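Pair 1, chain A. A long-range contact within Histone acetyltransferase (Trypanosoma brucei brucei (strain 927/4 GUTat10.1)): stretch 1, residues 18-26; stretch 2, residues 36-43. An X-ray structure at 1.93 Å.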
# COMPACT_ATOMS: atom_id res chain seq x y z
N PHE A 18 2.24 11.35 -3.17
CA PHE A 18 2.54 10.44 -2.07
C PHE A 18 1.81 10.89 -0.81
O PHE A 18 1.91 12.06 -0.41
CB PHE A 18 4.05 10.39 -1.82
CG PHE A 18 4.75 9.28 -2.54
CD1 PHE A 18 4.46 7.95 -2.25
CD2 PHE A 18 5.69 9.55 -3.52
CE1 PHE A 18 5.10 6.93 -2.91
CE2 PHE A 18 6.33 8.53 -4.19
CZ PHE A 18 6.04 7.21 -3.88
N HIS A 19 1.09 9.97 -0.18
CA HIS A 19 0.37 10.24 1.05
C HIS A 19 0.75 9.21 2.10
O HIS A 19 0.99 8.04 1.77
CB HIS A 19 -1.15 10.22 0.83
CG HIS A 19 -1.64 11.36 -0.01
ND1 HIS A 19 -1.95 12.60 0.52
CD2 HIS A 19 -1.88 11.46 -1.34
CE1 HIS A 19 -2.36 13.40 -0.44
NE2 HIS A 19 -2.32 12.73 -1.58
N ALA A 20 0.82 9.64 3.35
CA ALA A 20 1.03 8.71 4.45
C ALA A 20 -0.06 7.64 4.44
O ALA A 20 -1.24 7.94 4.25
CB ALA A 20 1.05 9.44 5.79
N ALA A 21 0.34 6.39 4.64
CA ALA A 21 -0.59 5.28 4.57
C ALA A 21 -0.11 4.16 5.48
O ALA A 21 0.98 4.22 6.06
CB ALA A 21 -0.76 4.79 3.12
N ILE A 22 -0.92 3.11 5.58
CA ILE A 22 -0.61 1.92 6.34
C ILE A 22 -1.07 0.73 5.52
O ILE A 22 -2.05 0.81 4.77
CB ILE A 22 -1.28 1.91 7.74
CG1 ILE A 22 -0.80 3.08 8.60
CG2 ILE A 22 -1.03 0.60 8.48
CD1 ILE A 22 -1.64 3.32 9.83
N ILE A 23 -0.35 -0.38 5.63
CA ILE A 23 -0.70 -1.59 4.90
C ILE A 23 -1.67 -2.41 5.74
O ILE A 23 -1.35 -2.82 6.86
CB ILE A 23 0.56 -2.38 4.53
CG1 ILE A 23 1.24 -1.62 3.39
CG2 ILE A 23 0.20 -3.79 4.10
CD1 ILE A 23 2.51 -2.18 3.00
N GLN A 24 -2.86 -2.65 5.19
CA GLN A 24 -3.89 -3.40 5.90
C GLN A 24 -3.81 -4.89 5.65
O GLN A 24 -4.12 -5.67 6.55
CB GLN A 24 -5.28 -2.93 5.45
CG GLN A 24 -5.69 -1.55 5.90
CD GLN A 24 -7.17 -1.49 6.22
OE1 GLN A 24 -7.61 -0.63 6.98
NE2 GLN A 24 -7.93 -2.42 5.66
N GLU A 25 -3.36 -5.28 4.46
CA GLU A 25 -3.37 -6.68 4.06
C GLU A 25 -2.29 -6.88 3.01
O GLU A 25 -1.91 -5.95 2.30
CB GLU A 25 -4.72 -7.11 3.47
CG GLU A 25 -5.89 -7.10 4.43
CD GLU A 25 -5.80 -8.18 5.48
OE1 GLU A 25 -5.05 -9.16 5.27
OE2 GLU A 25 -6.47 -8.06 6.52
N VAL A 26 -1.78 -8.11 2.95
CA VAL A 26 -0.84 -8.53 1.92
C VAL A 26 -1.44 -9.75 1.24
O VAL A 26 -2.01 -10.62 1.91
CB VAL A 26 0.55 -8.84 2.51
CG1 VAL A 26 1.48 -9.41 1.45
CG2 VAL A 26 1.15 -7.58 3.13
N LEU A 36 0.80 -7.92 -3.61
CA LEU A 36 -0.04 -6.72 -3.67
C LEU A 36 -0.45 -6.37 -2.23
O LEU A 36 -0.66 -7.25 -1.44
CB LEU A 36 -1.26 -6.92 -4.56
CG LEU A 36 -0.94 -7.25 -6.00
CD1 LEU A 36 -2.20 -7.49 -6.80
CD2 LEU A 36 -0.10 -6.18 -6.61
N TYR A 37 -0.55 -5.09 -1.98
CA TYR A 37 -0.79 -4.57 -0.65
C TYR A 37 -2.08 -3.76 -0.65
O TYR A 37 -2.28 -2.90 -1.51
CB TYR A 37 0.39 -3.70 -0.19
CG TYR A 37 1.73 -4.38 -0.37
CD1 TYR A 37 2.25 -5.21 0.61
CD2 TYR A 37 2.48 -4.19 -1.53
CE1 TYR A 37 3.47 -5.83 0.45
CE2 TYR A 37 3.70 -4.81 -1.70
CZ TYR A 37 4.19 -5.63 -0.71
OH TYR A 37 5.40 -6.25 -0.87
N TYR A 38 -2.95 -4.05 0.31
CA TYR A 38 -4.16 -3.27 0.51
C TYR A 38 -3.81 -2.14 1.47
O TYR A 38 -3.61 -2.38 2.67
CB TYR A 38 -5.29 -4.13 1.07
CG TYR A 38 -6.65 -3.48 0.96
CD1 TYR A 38 -7.20 -3.18 -0.27
CD2 TYR A 38 -7.38 -3.17 2.10
CE1 TYR A 38 -8.45 -2.59 -0.38
CE2 TYR A 38 -8.63 -2.58 2.01
CZ TYR A 38 -9.15 -2.29 0.77
OH TYR A 38 -10.39 -1.69 0.67
N VAL A 39 -3.72 -0.93 0.95
CA VAL A 39 -3.23 0.20 1.72
C VAL A 39 -4.41 1.04 2.17
O VAL A 39 -5.42 1.16 1.47
CB VAL A 39 -2.22 1.04 0.92
CG1 VAL A 39 -1.25 0.13 0.17
CG2 VAL A 39 -2.92 1.98 -0.05
N HIS A 40 -4.31 1.59 3.37
CA HIS A 40 -5.25 2.58 3.87
C HIS A 40 -4.53 3.91 4.01
O HIS A 40 -3.48 3.98 4.67
CB HIS A 40 -5.85 2.15 5.21
CG HIS A 40 -6.61 3.23 5.91
ND1 HIS A 40 -7.79 3.74 5.41
CD2 HIS A 40 -6.37 3.89 7.06
CE1 HIS A 40 -8.24 4.68 6.22
NE2 HIS A 40 -7.40 4.79 7.24
N TYR A 41 -5.07 4.95 3.39
CA TYR A 41 -4.48 6.27 3.51
C TYR A 41 -4.89 6.84 4.86
O TYR A 41 -6.07 6.90 5.19
CB TYR A 41 -4.93 7.18 2.37
CG TYR A 41 -4.49 6.66 1.03
CD1 TYR A 41 -3.25 7.00 0.50
CD2 TYR A 41 -5.30 5.80 0.30
CE1 TYR A 41 -2.84 6.52 -0.73
CE2 TYR A 41 -4.91 5.31 -0.92
CZ TYR A 41 -3.68 5.67 -1.43
OH TYR A 41 -3.29 5.17 -2.65
N VAL A 42 -3.88 7.24 5.63
CA VAL A 42 -4.06 7.57 7.03
C VAL A 42 -5.01 8.74 7.23
O VAL A 42 -5.78 8.77 8.20
CB VAL A 42 -2.67 7.84 7.63
CG1 VAL A 42 -2.76 8.79 8.76
CG2 VAL A 42 -2.02 6.52 8.04
N GLU A 43 -5.02 9.70 6.31
CA GLU A 43 -5.89 10.87 6.41
C GLU A 43 -6.96 10.86 5.32
O GLU A 43 -7.38 11.92 4.85
CB GLU A 43 -5.06 12.15 6.36
CG GLU A 43 -4.15 12.29 7.57
CD GLU A 43 -3.77 13.73 7.86
OE1 GLU A 43 -4.50 14.38 8.63
OE2 GLU A 43 -2.75 14.19 7.32
O HOH W 1 -2.75 10.29 4.38

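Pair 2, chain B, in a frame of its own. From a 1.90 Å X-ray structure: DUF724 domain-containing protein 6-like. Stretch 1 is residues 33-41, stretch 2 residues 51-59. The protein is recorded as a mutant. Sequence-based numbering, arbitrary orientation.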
# COMPACT_ATOMS: atom_id res chain seq x y z
N TRP B 33 -2.11 -1.52 1.20
CA TRP B 33 -1.38 -1.11 0.01
C TRP B 33 -0.21 -2.10 -0.15
O TRP B 33 0.62 -2.23 0.75
CB TRP B 33 -0.86 0.32 0.17
CG TRP B 33 -1.97 1.36 0.13
CD1 TRP B 33 -2.56 1.98 1.19
CD2 TRP B 33 -2.63 1.84 -1.05
NE1 TRP B 33 -3.55 2.85 0.73
CE2 TRP B 33 -3.61 2.78 -0.64
CE3 TRP B 33 -2.49 1.58 -2.41
CZ2 TRP B 33 -4.43 3.46 -1.55
CZ3 TRP B 33 -3.31 2.28 -3.33
CH2 TRP B 33 -4.27 3.19 -2.89
N TYR B 34 -0.19 -2.83 -1.27
CA TYR B 34 0.92 -3.74 -1.60
C TYR B 34 1.80 -3.16 -2.70
O TYR B 34 1.28 -2.58 -3.66
CB TYR B 34 0.37 -5.11 -2.01
CG TYR B 34 0.14 -5.95 -0.74
CD1 TYR B 34 -0.94 -5.69 0.10
CD2 TYR B 34 1.05 -6.94 -0.35
CE1 TYR B 34 -1.13 -6.43 1.32
CE2 TYR B 34 0.86 -7.67 0.84
CZ TYR B 34 -0.23 -7.41 1.66
OH TYR B 34 -0.41 -8.10 2.85
N MSE B 35 3.12 -3.26 -2.55
CA MSE B 35 4.03 -2.66 -3.53
C MSE B 35 4.05 -3.47 -4.81
O MSE B 35 3.95 -4.70 -4.77
CB MSE B 35 5.45 -2.53 -2.96
CG MSE B 35 5.52 -1.88 -1.60
SE MSE B 35 4.73 -0.06 -1.52
CE MSE B 35 2.89 -0.49 -0.95
N GLY B 36 4.17 -2.80 -5.97
CA GLY B 36 4.31 -3.54 -7.21
C GLY B 36 4.80 -2.66 -8.34
O GLY B 36 5.30 -1.56 -8.11
N LYS B 37 4.68 -3.16 -9.56
CA LYS B 37 5.07 -2.36 -10.72
C LYS B 37 4.07 -2.52 -11.86
O LYS B 37 3.42 -3.55 -11.97
CB LYS B 37 6.48 -2.74 -11.18
CG LYS B 37 6.60 -4.14 -11.75
CD LYS B 37 7.85 -4.27 -12.62
CE LYS B 37 7.68 -5.36 -13.67
NZ LYS B 37 8.71 -6.44 -13.58
N VAL B 38 3.96 -1.51 -12.70
CA VAL B 38 3.05 -1.60 -13.83
C VAL B 38 3.65 -2.46 -14.93
O VAL B 38 4.79 -2.25 -15.35
CB VAL B 38 2.73 -0.20 -14.39
CG1 VAL B 38 1.85 -0.33 -15.64
CG2 VAL B 38 2.07 0.67 -13.31
N VAL B 39 2.88 -3.43 -15.41
CA VAL B 39 3.29 -4.23 -16.56
C VAL B 39 2.68 -3.72 -17.87
O VAL B 39 3.34 -3.72 -18.91
CB VAL B 39 2.91 -5.71 -16.36
CG1 VAL B 39 3.26 -6.53 -17.59
CG2 VAL B 39 3.62 -6.25 -15.16
N ALA B 40 1.43 -3.29 -17.83
CA ALA B 40 0.78 -2.79 -19.03
C ALA B 40 -0.30 -1.77 -18.70
O ALA B 40 -0.93 -1.86 -17.63
CB ALA B 40 0.19 -3.94 -19.84
N VAL B 41 -0.49 -0.80 -19.60
CA VAL B 41 -1.54 0.20 -19.41
C VAL B 41 -2.40 0.32 -20.66
O VAL B 41 -2.01 -0.15 -21.72
CB VAL B 41 -0.95 1.60 -19.06
CG1 VAL B 41 -0.07 1.53 -17.79
CG2 VAL B 41 -0.22 2.19 -20.25
N CYS B 51 -5.35 -1.77 -16.12
CA CYS B 51 -3.89 -1.90 -16.11
C CYS B 51 -3.54 -3.29 -15.64
O CYS B 51 -4.29 -3.87 -14.90
CB CYS B 51 -3.26 -0.87 -15.16
SG CYS B 51 -3.48 0.84 -15.75
N GLU B 52 -2.40 -3.82 -16.06
CA GLU B 52 -1.91 -5.03 -15.43
C GLU B 52 -0.73 -4.66 -14.54
O GLU B 52 0.11 -3.85 -14.94
CB GLU B 52 -1.51 -6.06 -16.48
CG GLU B 52 -1.07 -7.40 -15.89
CD GLU B 52 -0.59 -8.35 -16.96
OE1 GLU B 52 -0.47 -7.89 -18.10
OE2 GLU B 52 -0.33 -9.54 -16.66
N VAL B 53 -0.68 -5.23 -13.34
CA VAL B 53 0.41 -4.97 -12.40
C VAL B 53 1.01 -6.27 -11.93
O VAL B 53 0.37 -7.33 -11.98
CB VAL B 53 -0.03 -4.15 -11.14
CG1 VAL B 53 -0.54 -2.77 -11.55
CG2 VAL B 53 -1.08 -4.91 -10.31
N GLU B 54 2.27 -6.19 -11.51
CA GLU B 54 2.97 -7.32 -10.88
C GLU B 54 3.32 -6.97 -9.46
O GLU B 54 3.93 -5.93 -9.22
CB GLU B 54 4.24 -7.66 -11.65
CG GLU B 54 5.06 -8.77 -11.02
CD GLU B 54 6.29 -9.10 -11.84
OE1 GLU B 54 7.35 -8.51 -11.57
OE2 GLU B 54 6.18 -9.95 -12.76
N TYR B 55 2.95 -7.82 -8.50
CA TYR B 55 3.26 -7.56 -7.11
C TYR B 55 4.72 -7.85 -6.81
O TYR B 55 5.31 -8.77 -7.38
CB TYR B 55 2.39 -8.41 -6.17
CG TYR B 55 0.94 -8.00 -6.17
CD1 TYR B 55 0.12 -8.24 -7.28
CD2 TYR B 55 0.38 -7.36 -5.08
CE1 TYR B 55 -1.20 -7.86 -7.27
CE2 TYR B 55 -0.95 -6.98 -5.07
CZ TYR B 55 -1.73 -7.24 -6.16
OH TYR B 55 -3.05 -6.86 -6.13
N THR B 56 5.30 -7.07 -5.90
CA THR B 56 6.68 -7.26 -5.49
C THR B 56 6.79 -8.37 -4.44
O THR B 56 7.77 -9.11 -4.41
CB THR B 56 7.29 -5.96 -4.93
OG1 THR B 56 7.25 -4.95 -5.94
CG2 THR B 56 8.73 -6.17 -4.49
N THR B 57 5.79 -8.48 -3.57
CA THR B 57 5.91 -9.41 -2.42
C THR B 57 4.83 -10.50 -2.34
O THR B 57 4.82 -11.31 -1.41
CB THR B 57 5.88 -8.66 -1.09
OG1 THR B 57 4.56 -8.12 -0.89
CG2 THR B 57 6.91 -7.52 -1.06
N LEU B 58 3.90 -10.50 -3.30
CA LEU B 58 2.89 -11.56 -3.38
C LEU B 58 3.17 -12.41 -4.60
O LEU B 58 3.52 -11.88 -5.66
CB LEU B 58 1.47 -10.99 -3.45
CG LEU B 58 0.92 -10.19 -2.27
CD1 LEU B 58 -0.53 -9.81 -2.55
CD2 LEU B 58 1.04 -10.98 -0.98
N PHE B 59 2.98 -13.71 -4.46
CA PHE B 59 3.30 -14.70 -5.48
C PHE B 59 2.07 -15.54 -5.82
O PHE B 59 1.14 -15.64 -5.01
CB PHE B 59 4.46 -15.59 -4.99
CG PHE B 59 5.74 -14.84 -4.80
CD1 PHE B 59 5.92 -14.02 -3.69
CD2 PHE B 59 6.75 -14.91 -5.74
CE1 PHE B 59 7.08 -13.29 -3.53
CE2 PHE B 59 7.92 -14.19 -5.58
CZ PHE B 59 8.08 -13.38 -4.48
O HOH W 2 3.57 -6.83 -3.20

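The sharpest difference lies at one cross-strand pair. In pair 2, B:Lys37 and B:Glu54 form a salt bridge, with B:Lys37 NZ 3.2 Å from B:Glu54 OE1; at the matching positions of pair 1 stand A:Ile22 and A:His40, between which no side-chain bond forms. A:Ile22 instead reaches diagonally across to A:Val42, just past the end of the second strand, its CD1 lying 3.7 Å from A:Val42 CG2. A:Ile22 takes chi1 m, B:Lys37 chi1 p.

Beneath these differences the backbones are nearly the same, superposing to 0.5 Å over 14 central residues. Each pair is two antiparallel strands, inclined at 141° in pair 1 and 142° in pair 2, with a beta bulge in the first strand. At the bulge one carbonyl receives two amides. A:Tyr38 O accepts from A:Gln24 N at 2.6 Å and, weakly, from A:Glu25 N at 3.4 Å; B:Glu52 O accepts from B:Val39 N at 2.8 Å and from B:Ala40 N at 3.2 Å. Ahead of the bulge, reciprocal bonds close the same ring: A:His40 N donates to A:Ile22 O at 2.8 Å and A:Ile22 N to A:His40 O at 2.9 Å, as B:Glu54 N does to B:Lys37 O and B:Lys37 N to B:Glu54 O, both at 2.9 Å.

The bulge residue turns its CA-to-CB bond toward the other strand, and its side chain meets the same two positions with different chemistry. A:Gln24 brings NE2 to 3.7 Å from CD2 of A:Tyr38, at the ring edge, and OE1 to 3.7 Å from A:His40 CB. The matching B:Val39 places CG1 4.0 Å from B:Glu52 OE1 and CG2 3.8 Å from B:Glu54 CB, the latter an aliphatic contact with the stem of the salt-bridged glutamate.

On the face carrying A:Ile23 and A:Val39, A:Tyr37 contributes a ring whose CD1 lies 3.6 Å from A:Val26 CG2 and 3.9 Å from A:Ile23 CD1. At its position pair 2 has the smaller B:Cys51, whose SG approaches B:Val41 CG1 at 4.0 Å.

Both pairs have a tyrosine where A:Tyr41 matches B:Tyr55, but its partner across the strands changes. A:Ala21 sets CB 4.2 Å from A:Tyr41 CD1. B:Gly36 has no side chain, and its backbone is placed so that an ideal CB would clash with B:Glu54 O, 2.6 Å away. The tyrosine is also met by the aromatic residue two positions earlier, A:His19 or B:Tyr34: A:His19 CB lies 3.9 Å from A:Tyr41 CD1, and B:Tyr34 CB 3.8 Å from B:Tyr55 CD2.

A water finishes both ends alike, donating to A:Ala20 O at 2.8 Å and accepting from A:Glu43 N at 3.0 Å, or donating to B:Met35 O and accepting from B:Thr57 N.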